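Local coordinates for protein acyl-coenzyme A oxidase acox-1.1 (Caenorhabditis elegans, PDB 5K3H) that catalyses the FAD-dependent desaturation of acyl-CoAs to (2E)-enoyl-CoAs with release of hydrogen peroxide, the first step of peroxisomal beta-oxidation, at residues A445-L448 with V449-A453; L253-N256 with N257-I260; G36-M39 with R40-R44. One frame throughout, in Å; residues are numbered along the deposited sequence.

Contact 1: A445-L448 with V449-A453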
loop_
_atom_site.group_PDB
_atom_site.type_symbol
_atom_site.label_atom_id
_atom_site.label_comp_id
_atom_site.label_asym_id
_atom_site.label_seq_id
_atom_site.Cartn_x
_atom_site.Cartn_y
_atom_site.Cartn_z
ATOM N N ALA B 445 21.615 10.056 9.920
ATOM C CA ALA B 445 22.499 9.171 10.677
ATOM C C ALA B 445 23.904 9.743 10.804
ATOM O O ALA B 445 24.519 9.641 11.868
ATOM C CB ALA B 445 22.559 7.794 10.019
ATOM N N ARG B 446 24.442 10.320 9.719
ATOM C CA ARG B 446 25.776 10.923 9.771
ATOM C C ARG B 446 25.840 12.020 10.824
ATOM O O ARG B 446 26.811 12.104 11.592
ATOM C CB ARG B 446 26.180 11.459 8.390
ATOM C CG ARG B 446 26.404 10.365 7.334
ATOM C CD ARG B 446 27.384 10.792 6.238
ATOM N NE ARG B 446 27.814 9.643 5.425
ATOM C CZ ARG B 446 28.821 8.812 5.737
ATOM N NH1 ARG B 446 29.533 8.991 6.846
ATOM N NH2 ARG B 446 29.124 7.793 4.941
ATOM N N TYR B 447 24.796 12.851 10.885
ATOM C CA TYR B 447 24.726 13.925 11.864
ATOM C C TYR B 447 24.577 13.397 13.289
ATOM O O TYR B 447 25.126 13.981 14.227
ATOM C CB TYR B 447 23.580 14.857 11.494
ATOM C CG TYR B 447 23.312 15.930 12.509
ATOM C CD1 TYR B 447 24.187 16.982 12.665
ATOM C CD2 TYR B 447 22.150 15.909 13.279
ATOM C CE1 TYR B 447 23.942 17.977 13.589
ATOM C CE2 TYR B 447 21.886 16.893 14.194
ATOM C CZ TYR B 447 22.793 17.927 14.340
ATOM O OH TYR B 447 22.563 18.923 15.252
ATOM N N LEU B 448 23.798 12.337 13.488
ATOM C CA LEU B 448 23.693 11.786 14.839
ATOM C C LEU B 448 24.985 11.102 15.262
ATOM O O LEU B 448 25.332 11.119 16.446
ATOM C CB LEU B 448 22.523 10.805 14.948
ATOM C CG LEU B 448 21.088 11.328 14.845
ATOM C CD1 LEU B 448 20.171 10.132 14.808
ATOM C CD2 LEU B 448 20.725 12.292 15.970
ATOM N N VAL B 449 25.709 10.494 14.319
ATOM C CA VAL B 449 26.993 9.880 14.646
ATOM C C VAL B 449 28.032 10.944 15.000
ATOM O O VAL B 449 28.806 10.779 15.952
ATOM C CB VAL B 449 27.460 8.978 13.493
ATOM C CG1 VAL B 449 28.905 8.620 13.671
ATOM C CG2 VAL B 449 26.627 7.729 13.470
ATOM N N LYS B 450 28.079 12.038 14.234
ATOM C CA LYS B 450 28.927 13.171 14.598
ATOM C C LYS B 450 28.581 13.696 15.990
ATOM O O LYS B 450 29.463 14.160 16.727
ATOM C CB LYS B 450 28.772 14.294 13.582
ATOM C CG LYS B 450 29.498 15.555 14.001
ATOM C CD LYS B 450 29.064 16.759 13.156
ATOM C CE LYS B 450 27.987 17.572 13.915
ATOM N NZ LYS B 450 27.462 18.726 13.123
ATOM N N SER B 451 27.287 13.712 16.329
ATOM C CA SER B 451 26.852 14.142 17.658
ATOM C C SER B 451 27.218 13.120 18.748
ATOM O O SER B 451 27.502 13.500 19.892
ATOM C CB SER B 451 25.347 14.423 17.630
ATOM O OG SER B 451 25.061 15.376 16.614
ATOM N N ALA B 452 27.148 11.820 18.434
ATOM C CA ALA B 452 27.605 10.808 19.381
ATOM C C ALA B 452 29.103 10.933 19.634
ATOM O O ALA B 452 29.575 10.668 20.746
ATOM C CB ALA B 452 27.269 9.407 18.873
ATOM N N ALA B 453 29.870 11.313 18.606
ATOM C CA ALA B 453 31.311 11.509 18.768
ATOM C C ALA B 453 31.619 12.666 19.716
ATOM O O ALA B 453 32.553 12.578 20.527
ATOM C CB ALA B 453 31.970 11.736 17.411
#

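Contact 2: L253-N256 with N257-I260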
loop_
_atom_site.group_PDB
_atom_site.type_symbol
_atom_site.label_atom_id
_atom_site.label_comp_id
_atom_site.label_asym_id
_atom_site.label_seq_id
_atom_site.Cartn_x
_atom_site.Cartn_y
_atom_site.Cartn_z
ATOM N N LEU B 253 14.332 13.241 -21.123
ATOM C CA LEU B 253 14.957 14.334 -21.853
ATOM C C LEU B 253 16.405 14.003 -22.159
ATOM O O LEU B 253 17.188 13.739 -21.236
ATOM C CB LEU B 253 14.899 15.637 -21.052
ATOM C CG LEU B 253 15.671 16.870 -21.537
ATOM C CD1 LEU B 253 15.181 17.352 -22.900
ATOM C CD2 LEU B 253 15.583 17.981 -20.498
ATOM N N GLY B 254 16.761 14.078 -23.440
ATOM C CA GLY B 254 18.134 13.901 -23.864
ATOM C C GLY B 254 18.569 15.028 -24.777
ATOM O O GLY B 254 17.767 15.610 -25.505
ATOM N N PHE B 255 19.854 15.353 -24.706
ATOM C CA PHE B 255 20.464 16.410 -25.504
ATOM C C PHE B 255 21.506 15.798 -26.429
ATOM O O PHE B 255 22.326 14.973 -25.989
ATOM C CB PHE B 255 21.154 17.445 -24.629
ATOM C CG PHE B 255 20.287 18.001 -23.554
ATOM C CD1 PHE B 255 19.372 19.014 -23.835
ATOM C CD2 PHE B 255 20.390 17.516 -22.252
ATOM C CE1 PHE B 255 18.564 19.540 -22.844
ATOM C CE2 PHE B 255 19.585 18.030 -21.241
ATOM C CZ PHE B 255 18.671 19.044 -21.533
ATOM N N ASN B 256 21.490 16.220 -27.694
ATOM C CA ASN B 256 22.536 15.872 -28.670
ATOM C C ASN B 256 23.325 17.143 -28.966
ATOM O O ASN B 256 22.996 17.890 -29.886
ATOM C CB ASN B 256 21.926 15.277 -29.943
ATOM C CG ASN B 256 22.977 14.765 -30.920
ATOM O OD1 ASN B 256 24.156 14.605 -30.566
ATOM N ND2 ASN B 256 22.538 14.442 -32.154
ATOM N N ASN B 257 24.364 17.383 -28.168
ATOM C CA ASN B 257 25.230 18.562 -28.284
ATOM C C ASN B 257 24.397 19.840 -28.471
ATOM O O ASN B 257 24.527 20.567 -29.462
ATOM C CB ASN B 257 26.257 18.367 -29.407
ATOM C CG ASN B 257 27.316 17.309 -29.053
ATOM O OD1 ASN B 257 27.987 17.402 -28.006
ATOM N ND2 ASN B 257 27.461 16.289 -29.914
ATOM N N TYR B 258 23.515 20.091 -27.491
ATOM C CA TYR B 258 22.518 21.161 -27.550
ATOM C C TYR B 258 23.080 22.447 -26.958
ATOM O O TYR B 258 23.432 22.483 -25.775
ATOM C CB TYR B 258 21.265 20.725 -26.792
ATOM C CG TYR B 258 20.071 21.650 -26.862
ATOM C CD1 TYR B 258 19.252 21.689 -27.981
ATOM C CD2 TYR B 258 19.756 22.471 -25.788
ATOM C CE1 TYR B 258 18.144 22.531 -28.027
ATOM C CE2 TYR B 258 18.667 23.312 -25.817
ATOM C CZ TYR B 258 17.860 23.341 -26.936
ATOM O OH TYR B 258 16.772 24.188 -26.946
ATOM N N ARG B 259 23.091 23.519 -27.756
ATOM C CA ARG B 259 23.807 24.751 -27.430
ATOM C C ARG B 259 22.886 25.831 -26.868
ATOM O O ARG B 259 21.842 26.140 -27.459
ATOM C CB ARG B 259 24.526 25.283 -28.668
ATOM C CG ARG B 259 25.667 24.396 -29.108
ATOM C CD ARG B 259 26.446 24.936 -30.313
ATOM N NE ARG B 259 27.652 24.135 -30.479
ATOM C CZ ARG B 259 28.871 24.512 -30.098
ATOM N NH1 ARG B 259 29.082 25.712 -29.562
ATOM N NH2 ARG B 259 29.887 23.676 -30.270
ATOM N N ILE B 260 23.288 26.411 -25.735
ATOM C CA ILE B 260 22.585 27.523 -25.093
ATOM C C ILE B 260 23.610 28.612 -24.763
ATOM O O ILE B 260 24.812 28.310 -24.600
ATOM C CB ILE B 260 21.800 27.062 -23.846
ATOM C CG1 ILE B 260 22.729 26.513 -22.761
ATOM C CG2 ILE B 260 20.760 26.011 -24.208
ATOM C CD1 ILE B 260 21.999 26.075 -21.504
#

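Contact 3: G36-M39 with R40-R44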
loop_
_atom_site.group_PDB
_atom_site.type_symbol
_atom_site.label_atom_id
_atom_site.label_comp_id
_atom_site.label_asym_id
_atom_site.label_seq_id
_atom_site.Cartn_x
_atom_site.Cartn_y
_atom_site.Cartn_z
ATOM N N GLY B 36 -3.538 27.690 11.303
ATOM C CA GLY B 36 -2.730 28.815 11.736
ATOM C C GLY B 36 -3.434 30.147 11.869
ATOM O O GLY B 36 -2.823 31.188 11.609
ATOM N N GLY B 37 -4.692 30.159 12.262
ATOM C CA GLY B 37 -5.387 31.396 12.578
ATOM C C GLY B 37 -6.824 31.381 12.106
ATOM O O GLY B 37 -7.191 30.694 11.154
ATOM N N GLU B 38 -7.668 32.151 12.797
ATOM C CA GLU B 38 -9.086 32.186 12.448
ATOM C C GLU B 38 -9.305 32.717 11.030
ATOM O O GLU B 38 -10.219 32.259 10.326
ATOM C CB GLU B 38 -9.858 33.001 13.493
ATOM C CG GLU B 38 -10.945 33.898 12.925
ATOM C CD GLU B 38 -12.227 33.153 12.562
ATOM O OE1 GLU B 38 -12.349 31.957 12.933
ATOM O OE2 GLU B 38 -13.105 33.768 11.896
ATOM N N MET B 39 -8.472 33.650 10.575
ATOM C CA MET B 39 -8.694 34.179 9.234
ATOM C C MET B 39 -8.293 33.155 8.179
ATOM O O MET B 39 -8.988 32.999 7.164
ATOM C CB MET B 39 -7.931 35.498 9.036
ATOM C CG MET B 39 -8.555 36.439 8.017
ATOM S SD MET B 39 -10.251 36.930 8.474
ATOM C CE MET B 39 -10.752 37.768 6.955
ATOM N N ARG B 40 -7.188 32.436 8.397
ATOM C CA ARG B 40 -6.755 31.484 7.384
ATOM C C ARG B 40 -7.797 30.394 7.229
ATOM O O ARG B 40 -8.064 29.934 6.110
ATOM C CB ARG B 40 -5.400 30.867 7.727
ATOM C CG ARG B 40 -4.296 31.863 7.988
ATOM C CD ARG B 40 -2.958 31.420 7.422
ATOM N NE ARG B 40 -2.862 31.815 6.013
ATOM C CZ ARG B 40 -3.180 31.071 4.956
ATOM N NH1 ARG B 40 -3.635 29.826 5.104
ATOM N NH2 ARG B 40 -3.053 31.596 3.734
ATOM N N ALA B 41 -8.392 29.961 8.347
ATOM C CA ALA B 41 -9.435 28.944 8.291
ATOM C C ALA B 41 -10.695 29.464 7.605
ATOM O O ALA B 41 -11.235 28.816 6.704
ATOM C CB ALA B 41 -9.759 28.452 9.704
ATOM N N ARG B 42 -11.165 30.646 8.003
ATOM C CA ARG B 42 -12.371 31.211 7.400
ATOM C C ARG B 42 -12.197 31.443 5.904
ATOM O O ARG B 42 -13.137 31.254 5.122
ATOM C CB ARG B 42 -12.766 32.514 8.097
ATOM C CG ARG B 42 -14.123 32.997 7.631
ATOM C CD ARG B 42 -14.385 34.439 7.936
ATOM N NE ARG B 42 -13.952 34.795 9.277
ATOM C CZ ARG B 42 -13.584 36.019 9.640
ATOM N NH1 ARG B 42 -13.593 37.008 8.752
ATOM N NH2 ARG B 42 -13.212 36.257 10.889
ATOM N N ARG B 43 -11.012 31.876 5.481
ATOM C CA ARG B 43 -10.826 32.120 4.058
ATOM C C ARG B 43 -11.014 30.836 3.256
ATOM O O ARG B 43 -11.508 30.873 2.122
ATOM C CB ARG B 43 -9.457 32.758 3.796
ATOM C CG ARG B 43 -9.383 34.261 4.150
ATOM C CD ARG B 43 -10.263 35.062 3.202
ATOM N NE ARG B 43 -9.889 34.883 1.800
ATOM C CZ ARG B 43 -10.769 34.701 0.815
ATOM N NH1 ARG B 43 -12.060 34.665 1.094
ATOM N NH2 ARG B 43 -10.365 34.551 -0.445
ATOM N N ARG B 44 -10.611 29.693 3.817
ATOM C CA ARG B 44 -10.883 28.408 3.168
ATOM C C ARG B 44 -12.378 28.198 2.957
ATOM O O ARG B 44 -12.814 27.755 1.886
ATOM C CB ARG B 44 -10.294 27.251 3.987
ATOM C CG ARG B 44 -8.760 27.186 4.010
ATOM C CD ARG B 44 -8.262 25.965 4.760
ATOM N NE ARG B 44 -8.480 24.712 4.044
ATOM C CZ ARG B 44 -9.553 23.932 4.204
ATOM N NH1 ARG B 44 -10.516 24.283 5.043
ATOM N NH2 ARG B 44 -9.673 22.799 3.532
#

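Contact 1: A445-L448 with V449-A453
The i to i+4 hydrogen bonds of helix 437-456 run unbroken from A445 to A452, as in V449 N to A445 O at 2.9 Å. At Y447 O this ladder doubles: S451 N reaches it at 3.0 Å and S451 OG also donates to it over 2.8 Å, the backbone N and the hydroxyl arriving from opposite faces of the carbonyl plane. With OG beside its own backbone N (chi1 -56°), S451 also sets this oxygen 4.0 Å above the plane of the Y447 ring, over its centre. K450 takes the ring differently. Its chain bends at chi3 (98°) and brings NZ to the ring edge, near the plane, 3.6 Å from Y447 CE1. Residues 445-448 fall in the C-alpha1 region of the acyl-CoA oxidase fold. L448 packs on T503 of helix 489-515 and H538 of helix 520-553, V449 on F511 and L531 of the same two helices. A445 touches S535, a residue of the ATP site shared between the dimer partners. Replacing Y447 by an alanine is likely to leave D382, hydrogen-bonded to the tyrosine OH, without that partner and to open a gap beside S451 OG and the K450 chain.

Contact 2: L253-N256 with N257-I260
F255 packs against Y258, the second residue of a G1 beta bulge in which N257 and Y258 both face L178 of strand 175-179. The positive phi of N257 marks the first bulge position, and the turn it makes carries the chain from the three-stranded antiparallel sheet into the larger mixed sheet. The torsions of the two aromatic residues differ, yet their rings come out beside each other. In F255, CG is beside the backbone N (chi1 -53°); in Y258 it lies opposite the N and next to the carbonyl carbon. Both CB atoms project into the same space and sit 3.9 Å apart, and F255 CD1 is equally close to Y258 CB. The ring centroids are 5.9 Å apart and the planes are inclined at 35°, a meeting too oblique to count as a stack or as edge-to-face. Contact is therefore mainly between the ring roots, with F255 CD1 4.0 Å from Y258 CD2. Both rings are buried against I234 and V220, so the pair fills the junction of the two sheets; F255 also lies about 7 Å, side chain to side chain, from A150, a residue of the FAD site shared between the dimer partners. N256 and N257 are exposed, N256 lying against H179 and N257 against V177. The N257 backbone N donates a hydrogen bond to H179 ND1, which fixes the turn to strand 175-179. N256 holds CG anti to its backbone N, N257 beside its own; the side-chain amide planes stand 39° apart, and N256 OD1 remains 3.8 Å from N257 ND2.

Contact 3: G36-M39 with R40-R44
Three torsions join E38, M39 and R42 near the start of helix 38-52: E38 folds back at chi2 (78°), M39 bends likewise at its own chi2, and R42 kinks at chi3 (-43°), turning its guanidinium toward both. One oxygen, E38 OE2, then takes two N-H groups of the same arginine, R42 NH2 at 2.7 Å and NE at 2.9 Å, in a side-on i to i+4 salt bridge. OE2 lies in the guanidinium plane, at its edge. The NH2 bond uses the anti lone pair of OE2, while NE stands 32° out of the carboxylate plane. M39 approaches the same group from over one face, with SD 3.2 Å above the guanidinium plane and offset toward its rim. The two N-H bonds hold the rotation of the R42 head, and the sulfur lies against one face of it. G37, at the N-cap position, accepts A41 N on its carbonyl O at 3.1 Å, and R43 N closes on M39 O at 2.9 Å. G36 ends the preceding helix 27-35 in a Schellman motif, so the two helices meet at a glycine pair. A41 packs on A31 and E38 on A32 of helix 27-35, while R43 pairs through NH1 with E46 and through NE with E97 of helix 97-105.

How the contacts relate
Contact 1 is buried, contact 2 partly so, and contact 3 lies at the surface; each belongs to a different part of the fold, and their centres are 40 to 47 Å apart. Contacts 1 and 3 are both turns of helix, but the first is packed by its apolar side chains against helices 489-515 and 520-553, with a serine hydroxyl bonded to a carbonyl of its own helix, whereas the third is joined by an E38 to R42 salt bridge flanked by a sulfur. Contact 2 is of beta structure: its two segments interact through apolar and aromatic surfaces, and its backbone bonds reach neighbouring strands, among them strand 175-179. Contacts 1 and 2 lie near nucleotide-site residues; contact 3 is away from them.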